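Local coordinates for type II secretion system protein L (Pseudomonas aeruginosa, PDB 6GHU) that helps assemble the type II secretion system as an inner-membrane component, linking the cytoplasmic energy-providing protein XcpR to the rest of the machinery that secretes proteases and toxins, at residues 10-15 against 46-51; 17-22 against 42-47; 24-27 against 32-35. One frame throughout, in Å; residues are numbered along the deposited sequence.

Contact 1 of 3, residues 10-15 against 46-51; sequences ATVIGG and ERLRSR
Val12 and Ile13, late in helix 3-14, meet Leu48 and Arg51 of helix 42-54 across two axes that come within 9.8 Å and run at 143° to one another, closer to antiparallel than to perpendicular. The CA atoms of Val12 and Arg51 are 6.7 Å apart, and those of Ile13 and Leu48 are almost the same distance from each other. No hydrogen bond crosses between the segments; they are held by apolar packing.

Val12 reaches the other helix with CG1, which lies anti to the backbone N (chi1 179°). This methyl stops 3.6 Å from Arg51 CB, close to the backbone of the second helix, and the two side chains cross at about a right angle. Beyond CB, Arg51 turns away from Val12. Its chain bends at chi2 (-57°) and lays one face of the guanidinium against CG of Arg47, a helical turn earlier, toward the rim of the group, so only the root of this arginine serves the apolar contact. Leu48 works the other way round, reaching in with its tip: CD1 lies 3.9 Å from Ile13 CG1 and 4.3 Å from Val12 CG1, and so touches both residues. On the side of helix 42-54 turned away from helix 3-14, Arg49 grips the carboxylate of Glu46 side-on, with NH2 donating to OE1 over 3.0 Å and NE donating to OE2.

The contact thus joins the two helices that lie on one face of the four-stranded antiparallel sheet. Ser55, in the loop after helix 42-54, also touches Val12, while Val19, in the stretch leading into strand 20-27, packs on Leu48. Earlier in the same segment, Ala10 packs against Leu3 of the second subunit.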
# COMPACT_ATOMS: atom_id res chain seq x y z
N ALA A 10 0.18 5.61 -5.07
CA ALA A 10 -1.00 6.19 -4.43
C ALA A 10 -1.27 7.60 -4.94
O ALA A 10 -2.43 7.99 -5.10
CB ALA A 10 -0.82 6.19 -2.92
N THR A 11 -0.21 8.37 -5.18
CA THR A 11 -0.39 9.73 -5.70
C THR A 11 -0.92 9.70 -7.13
O THR A 11 -1.83 10.45 -7.48
CB THR A 11 0.93 10.49 -5.63
OG1 THR A 11 1.28 10.68 -4.25
CG2 THR A 11 0.81 11.84 -6.30
N VAL A 12 -0.34 8.85 -7.98
CA VAL A 12 -0.78 8.76 -9.37
C VAL A 12 -2.21 8.26 -9.43
O VAL A 12 -3.06 8.81 -10.15
CB VAL A 12 0.18 7.86 -10.17
CG1 VAL A 12 -0.28 7.73 -11.61
CG2 VAL A 12 1.58 8.43 -10.12
N ILE A 13 -2.52 7.19 -8.69
CA ILE A 13 -3.87 6.65 -8.69
C ILE A 13 -4.85 7.70 -8.18
O ILE A 13 -5.97 7.82 -8.68
CB ILE A 13 -3.92 5.36 -7.85
CG1 ILE A 13 -3.03 4.29 -8.49
CG2 ILE A 13 -5.35 4.84 -7.74
CD1 ILE A 13 -2.62 3.17 -7.56
N GLY A 14 -4.42 8.49 -7.19
CA GLY A 14 -5.24 9.56 -6.67
C GLY A 14 -5.59 10.62 -7.70
O GLY A 14 -6.60 11.31 -7.54
N GLY A 15 -4.78 10.76 -8.74
CA GLY A 15 -5.11 11.65 -9.84
C GLY A 15 -6.17 11.12 -10.77
O GLY A 15 -6.62 11.85 -11.66
N GLU A 46 -6.44 2.21 -18.90
CA GLU A 46 -5.29 2.43 -19.77
C GLU A 46 -4.62 3.75 -19.47
O GLU A 46 -3.38 3.85 -19.48
CB GLU A 46 -5.74 2.38 -21.24
CG GLU A 46 -4.73 2.93 -22.25
CD GLU A 46 -3.35 2.29 -22.14
OE1 GLU A 46 -2.36 2.97 -22.48
OE2 GLU A 46 -3.25 1.11 -21.73
N ARG A 47 -5.41 4.79 -19.18
CA ARG A 47 -4.82 6.07 -18.82
C ARG A 47 -4.05 5.97 -17.52
O ARG A 47 -2.94 6.49 -17.40
CB ARG A 47 -5.92 7.14 -18.72
CG ARG A 47 -5.39 8.55 -18.53
CD ARG A 47 -6.48 9.57 -18.73
NE ARG A 47 -7.49 9.50 -17.67
CZ ARG A 47 -8.75 9.91 -17.79
NH1 ARG A 47 -9.18 10.40 -18.95
NH2 ARG A 47 -9.58 9.80 -16.77
N LEU A 48 -4.62 5.27 -16.53
CA LEU A 48 -3.93 5.06 -15.27
C LEU A 48 -2.63 4.29 -15.46
O LEU A 48 -1.61 4.62 -14.85
CB LEU A 48 -4.85 4.32 -14.30
CG LEU A 48 -4.18 3.85 -13.00
CD1 LEU A 48 -3.55 5.02 -12.28
CD2 LEU A 48 -5.18 3.16 -12.11
N ARG A 49 -2.64 3.23 -16.28
CA ARG A 49 -1.40 2.52 -16.56
C ARG A 49 -0.37 3.46 -17.16
O ARG A 49 0.79 3.47 -16.75
CB ARG A 49 -1.67 1.35 -17.51
CG ARG A 49 -0.44 0.47 -17.78
CD ARG A 49 -0.45 -0.09 -19.19
NE ARG A 49 -0.47 0.97 -20.20
CZ ARG A 49 0.59 1.69 -20.56
NH1 ARG A 49 1.77 1.48 -20.00
NH2 ARG A 49 0.46 2.64 -21.48
N SER A 50 -0.80 4.26 -18.14
CA SER A 50 0.10 5.20 -18.80
C SER A 50 0.67 6.20 -17.80
O SER A 50 1.86 6.53 -17.86
CB SER A 50 -0.64 5.93 -19.92
OG SER A 50 0.25 6.74 -20.67
N ARG A 51 -0.16 6.70 -16.88
CA ARG A 51 0.31 7.66 -15.90
C ARG A 51 1.31 7.04 -14.93
O ARG A 51 2.30 7.67 -14.54
CB ARG A 51 -0.87 8.24 -15.12
CG ARG A 51 -1.84 9.07 -15.95
CD ARG A 51 -1.15 10.22 -16.64
NE ARG A 51 -2.10 11.16 -17.23
CZ ARG A 51 -2.61 11.06 -18.46
NH1 ARG A 51 -2.28 10.04 -19.25
NH2 ARG A 51 -3.47 11.97 -18.89

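Contact 2 of 3, residues 17-22 against 42-47; sequences PTVSVE and FDVLER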
# COMPACT_ATOMS: atom_id res chain seq x y z
N PRO A 17 -9.69 10.01 -10.12
CA PRO A 17 -10.69 9.86 -9.04
C PRO A 17 -11.78 8.84 -9.33
O PRO A 17 -12.47 8.44 -8.39
CB PRO A 17 -11.29 11.27 -8.92
CG PRO A 17 -10.47 12.16 -9.79
CD PRO A 17 -9.84 11.30 -10.82
N THR A 18 -11.97 8.42 -10.58
CA THR A 18 -12.99 7.41 -10.85
C THR A 18 -12.48 5.99 -10.61
O THR A 18 -13.27 5.05 -10.68
CB THR A 18 -13.53 7.52 -12.28
OG1 THR A 18 -12.53 7.09 -13.21
CG2 THR A 18 -13.96 8.95 -12.59
N VAL A 19 -11.19 5.82 -10.33
CA VAL A 19 -10.62 4.50 -10.08
C VAL A 19 -10.76 4.19 -8.60
O VAL A 19 -10.45 5.02 -7.74
CB VAL A 19 -9.15 4.44 -10.52
CG1 VAL A 19 -8.57 3.04 -10.29
CG2 VAL A 19 -9.02 4.83 -11.98
N SER A 20 -11.22 2.98 -8.30
CA SER A 20 -11.33 2.51 -6.93
C SER A 20 -10.39 1.33 -6.75
O SER A 20 -10.28 0.48 -7.64
CB SER A 20 -12.78 2.10 -6.58
OG SER A 20 -13.24 1.05 -7.41
N VAL A 21 -9.70 1.31 -5.62
CA VAL A 21 -8.82 0.21 -5.24
C VAL A 21 -9.60 -0.70 -4.30
O VAL A 21 -9.81 -0.36 -3.13
CB VAL A 21 -7.53 0.71 -4.58
CG1 VAL A 21 -6.61 -0.46 -4.25
CG2 VAL A 21 -6.82 1.70 -5.49
N GLU A 22 -10.01 -1.86 -4.80
CA GLU A 22 -10.79 -2.79 -3.99
C GLU A 22 -9.88 -3.59 -3.07
O GLU A 22 -10.24 -3.88 -1.93
CB GLU A 22 -11.59 -3.74 -4.89
CG GLU A 22 -12.51 -3.04 -5.88
CD GLU A 22 -13.55 -2.18 -5.20
OE1 GLU A 22 -13.55 -0.95 -5.43
OE2 GLU A 22 -14.36 -2.73 -4.43
N PHE A 42 -12.55 0.96 -19.78
CA PHE A 42 -11.19 0.52 -20.07
C PHE A 42 -10.25 1.69 -20.33
O PHE A 42 -9.06 1.62 -19.99
CB PHE A 42 -11.20 -0.44 -21.27
CG PHE A 42 -12.13 -1.61 -21.10
CD1 PHE A 42 -13.30 -1.69 -21.85
CD2 PHE A 42 -11.85 -2.62 -20.20
CE1 PHE A 42 -14.17 -2.76 -21.70
CE2 PHE A 42 -12.72 -3.70 -20.04
CZ PHE A 42 -13.87 -3.77 -20.79
N ASP A 43 -10.76 2.78 -20.91
CA ASP A 43 -9.92 3.93 -21.20
C ASP A 43 -9.33 4.52 -19.92
O ASP A 43 -8.23 5.08 -19.95
CB ASP A 43 -10.72 5.00 -21.95
CG ASP A 43 -11.89 5.53 -21.13
OD1 ASP A 43 -12.71 4.72 -20.66
OD2 ASP A 43 -11.98 6.76 -20.96
N VAL A 44 -10.06 4.42 -18.81
CA VAL A 44 -9.56 4.93 -17.54
C VAL A 44 -8.45 4.04 -17.01
O VAL A 44 -7.47 4.52 -16.44
CB VAL A 44 -10.73 5.06 -16.54
CG1 VAL A 44 -10.23 5.57 -15.19
CG2 VAL A 44 -11.80 5.98 -17.10
N LEU A 45 -8.58 2.72 -17.18
CA LEU A 45 -7.52 1.81 -16.75
C LEU A 45 -6.27 2.00 -17.59
O LEU A 45 -5.15 1.96 -17.06
CB LEU A 45 -7.99 0.36 -16.82
CG LEU A 45 -9.13 -0.07 -15.90
CD1 LEU A 45 -9.52 -1.51 -16.21
CD2 LEU A 45 -8.72 0.06 -14.45
N GLU A 46 -6.44 2.21 -18.90
CA GLU A 46 -5.29 2.43 -19.77
C GLU A 46 -4.62 3.75 -19.47
O GLU A 46 -3.38 3.85 -19.48
CB GLU A 46 -5.74 2.38 -21.24
CG GLU A 46 -4.73 2.93 -22.25
CD GLU A 46 -3.35 2.29 -22.14
OE1 GLU A 46 -2.36 2.97 -22.48
OE2 GLU A 46 -3.25 1.11 -21.73
N ARG A 47 -5.41 4.79 -19.18
CA ARG A 47 -4.82 6.07 -18.82
C ARG A 47 -4.05 5.97 -17.52
O ARG A 47 -2.94 6.49 -17.40
CB ARG A 47 -5.92 7.14 -18.72
CG ARG A 47 -5.39 8.55 -18.53
CD ARG A 47 -6.48 9.57 -18.73
NE ARG A 47 -7.49 9.50 -17.67
CZ ARG A 47 -8.75 9.91 -17.79
NH1 ARG A 47 -9.18 10.40 -18.95
NH2 ARG A 47 -9.58 9.80 -16.77
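Val44, Val19 and Thr18 make this contact, in which the approach to the first strand of this circularly permuted ferredoxin-like domain lies against the start of its second helix. Residues 17-19 are the last of the connection from helix 3-14, strand 20-27 begins at Ser20, and Val44 sits in the first turn of helix 42-54. The backbones stay well apart: even the nearest CA atoms, those of Val19 and Val44, are separated by 7.5 Å, and the side chains bridge the distance.

CG1 of Val44 is the focal point. It is placed anti to the backbone N (chi1 179°) and receives both opposing residues. From Val19 comes CG2, 3.5 Å away, with the two valines sliding past each other in opposite directions. From Thr18 comes the hydroxyl rather than the methyl: OG1 is 3.4 Å from Val44 CG1 and 4.1 Å from Val44 CG2, an approach to two methyl groups and not a polar bond. A chi1 of 71° puts that oxygen between the backbone N and the carbonyl carbon of Thr18.

Around this small cluster, Ala39 and Glu16 also touch Val44, and Pro40 lies on Thr18. Leu45, the next residue of the helix, turns its side chain to the sheet, where it meets Val37, Val71 and Leu61. Farther along the strand, Glu22 makes backbone hydrogen bonds to the second subunit, and its side chain reaches back to Ser20, whose OG donates to OE1 of Glu22 over 2.8 Å, arriving on the anti side and 21° out of the carboxylate plane.

Contact 3 of 3, residues 24-27 against 32-35; sequences LDFS and DVAL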
# COMPACT_ATOMS: atom_id res chain seq x y z
N LEU A 24 -5.40 -4.50 -2.33
CA LEU A 24 -4.00 -4.25 -2.63
C LEU A 24 -3.18 -5.14 -1.72
O LEU A 24 -3.45 -5.22 -0.52
CB LEU A 24 -3.64 -2.78 -2.42
CG LEU A 24 -2.25 -2.32 -2.85
CD1 LEU A 24 -2.28 -0.84 -3.18
CD2 LEU A 24 -1.21 -2.59 -1.78
N ASP A 25 -2.18 -5.81 -2.28
CA ASP A 25 -1.32 -6.65 -1.47
C ASP A 25 0.11 -6.53 -1.96
O ASP A 25 0.37 -6.31 -3.14
CB ASP A 25 -1.78 -8.11 -1.45
CG ASP A 25 -1.56 -8.82 -2.76
OD1 ASP A 25 -0.43 -9.31 -2.97
OD2 ASP A 25 -2.51 -8.90 -3.57
N PHE A 26 1.03 -6.48 -1.00
CA PHE A 26 2.44 -6.58 -1.28
C PHE A 26 3.04 -7.69 -0.44
O PHE A 26 2.58 -7.97 0.67
CB PHE A 26 3.21 -5.28 -1.01
CG PHE A 26 4.69 -5.51 -0.79
CD1 PHE A 26 5.51 -5.87 -1.85
CD2 PHE A 26 5.24 -5.41 0.47
CE1 PHE A 26 6.85 -6.12 -1.66
CE2 PHE A 26 6.59 -5.65 0.67
CZ PHE A 26 7.40 -6.00 -0.39
N SER A 27 4.06 -8.31 -0.99
CA SER A 27 4.83 -9.35 -0.33
C SER A 27 6.28 -9.26 -0.78
O SER A 27 6.56 -9.24 -1.98
CB SER A 27 4.27 -10.74 -0.64
OG SER A 27 5.20 -11.75 -0.28
N ASP A 32 6.67 -7.41 -5.71
CA ASP A 32 5.94 -6.36 -6.41
C ASP A 32 4.65 -6.07 -5.66
O ASP A 32 4.34 -6.71 -4.65
CB ASP A 32 5.67 -6.74 -7.87
CG ASP A 32 4.99 -8.09 -8.01
OD1 ASP A 32 5.48 -8.93 -8.78
OD2 ASP A 32 3.96 -8.30 -7.33
N VAL A 33 3.89 -5.11 -6.17
CA VAL A 33 2.65 -4.66 -5.55
C VAL A 33 1.51 -4.97 -6.51
O VAL A 33 1.53 -4.53 -7.67
CB VAL A 33 2.69 -3.17 -5.21
CG1 VAL A 33 1.41 -2.73 -4.51
CG2 VAL A 33 3.91 -2.85 -4.33
N ALA A 34 0.51 -5.72 -6.04
CA ALA A 34 -0.65 -6.09 -6.84
C ALA A 34 -1.88 -5.34 -6.36
O ALA A 34 -2.13 -5.24 -5.15
CB ALA A 34 -0.92 -7.59 -6.79
N LEU A 35 -2.67 -4.83 -7.31
CA LEU A 35 -3.83 -4.00 -7.03
C LEU A 35 -5.02 -4.50 -7.84
O LEU A 35 -4.92 -4.66 -9.06
CB LEU A 35 -3.57 -2.52 -7.39
CG LEU A 35 -2.54 -1.72 -6.60
CD1 LEU A 35 -1.13 -1.98 -7.10
CD2 LEU A 35 -2.87 -0.23 -6.67
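Leu24 and Leu35 sit opposite each other on neighbouring strands and start with different first torsions: CG of Leu24 is anti to the backbone N (chi1 -173°), whereas CG of Leu35 is anti to the carbonyl carbon (chi1 -67°). The two side chains end up side by side and pointing the same way, with Leu24 CD1 3.5 Å from Leu35 CG. The other branch of Leu24, CD2, goes to Val33, lying 3.8 Å from its CG1. Leu24 therefore spreads over two residues of the partner strand.

Leu24 and Leu35 form an antiparallel non-hydrogen-bonded pair, with CA atoms 4.4 Å apart. Next to them, Asp25 and Ala34 are the hydrogen-bonded pair: Asp25 N donates to Ala34 O over 2.9 Å, and Ala34 N returns a bond of 3.0 Å to Asp25 O. Both bonds are nearly straight. Ala34 O is also approached by Leu24 CA, at 3.3 Å, in a CA-H...O contact. Phe26 was modelled in two conformers, so the approach of its ring to Asp32 O is doubtful.

The face bearing Asp25 and Ala34 is more polar. Asp25 OD2 lies 3.8 Å from Ala34 CB, but the carboxylate has stronger partners: OD1 forms a salt bridge with Arg30 of the turn and OD2 a hydrogen bond with Gln23. Asp32 binds the same Arg30, which would be expected to ease the repulsion between the two acids. The leucines and Val33 point instead to the helix side, where Leu6, Leu5 and Ile13 of helix 3-14 cover them.

This is the first beta hairpin of the circularly permuted ferredoxin-like domain. Its outer strand, 20-27, pairs antiparallel with a strand of the second subunit, continuing the sheet across the dimer interface.

Contacts 1 and 2 share helix 42-54 and are only partly buried, held by a few side-chain contacts, mostly apolar, with no hydrogen bond between their segments; contact 3 is buried and adds backbone hydrogen bonds to its packing. Contacts 1 and 2 adjoin, about 8 Å between centres, and merge where Leu48 CD2 meets Val19 CG1 at 3.9 Å. Contact 3 lies on the opposite side of the chain's centre, about 16 Å from contact 1 between centres, yet Ile13 CD1 reaches Leu35 CD2 at 3.5 Å, tying helix to sheet. Contacts 2 and 3 use successive parts of strand 20-27. Segments of all three reach the second subunit, contact 3 by strand pairing.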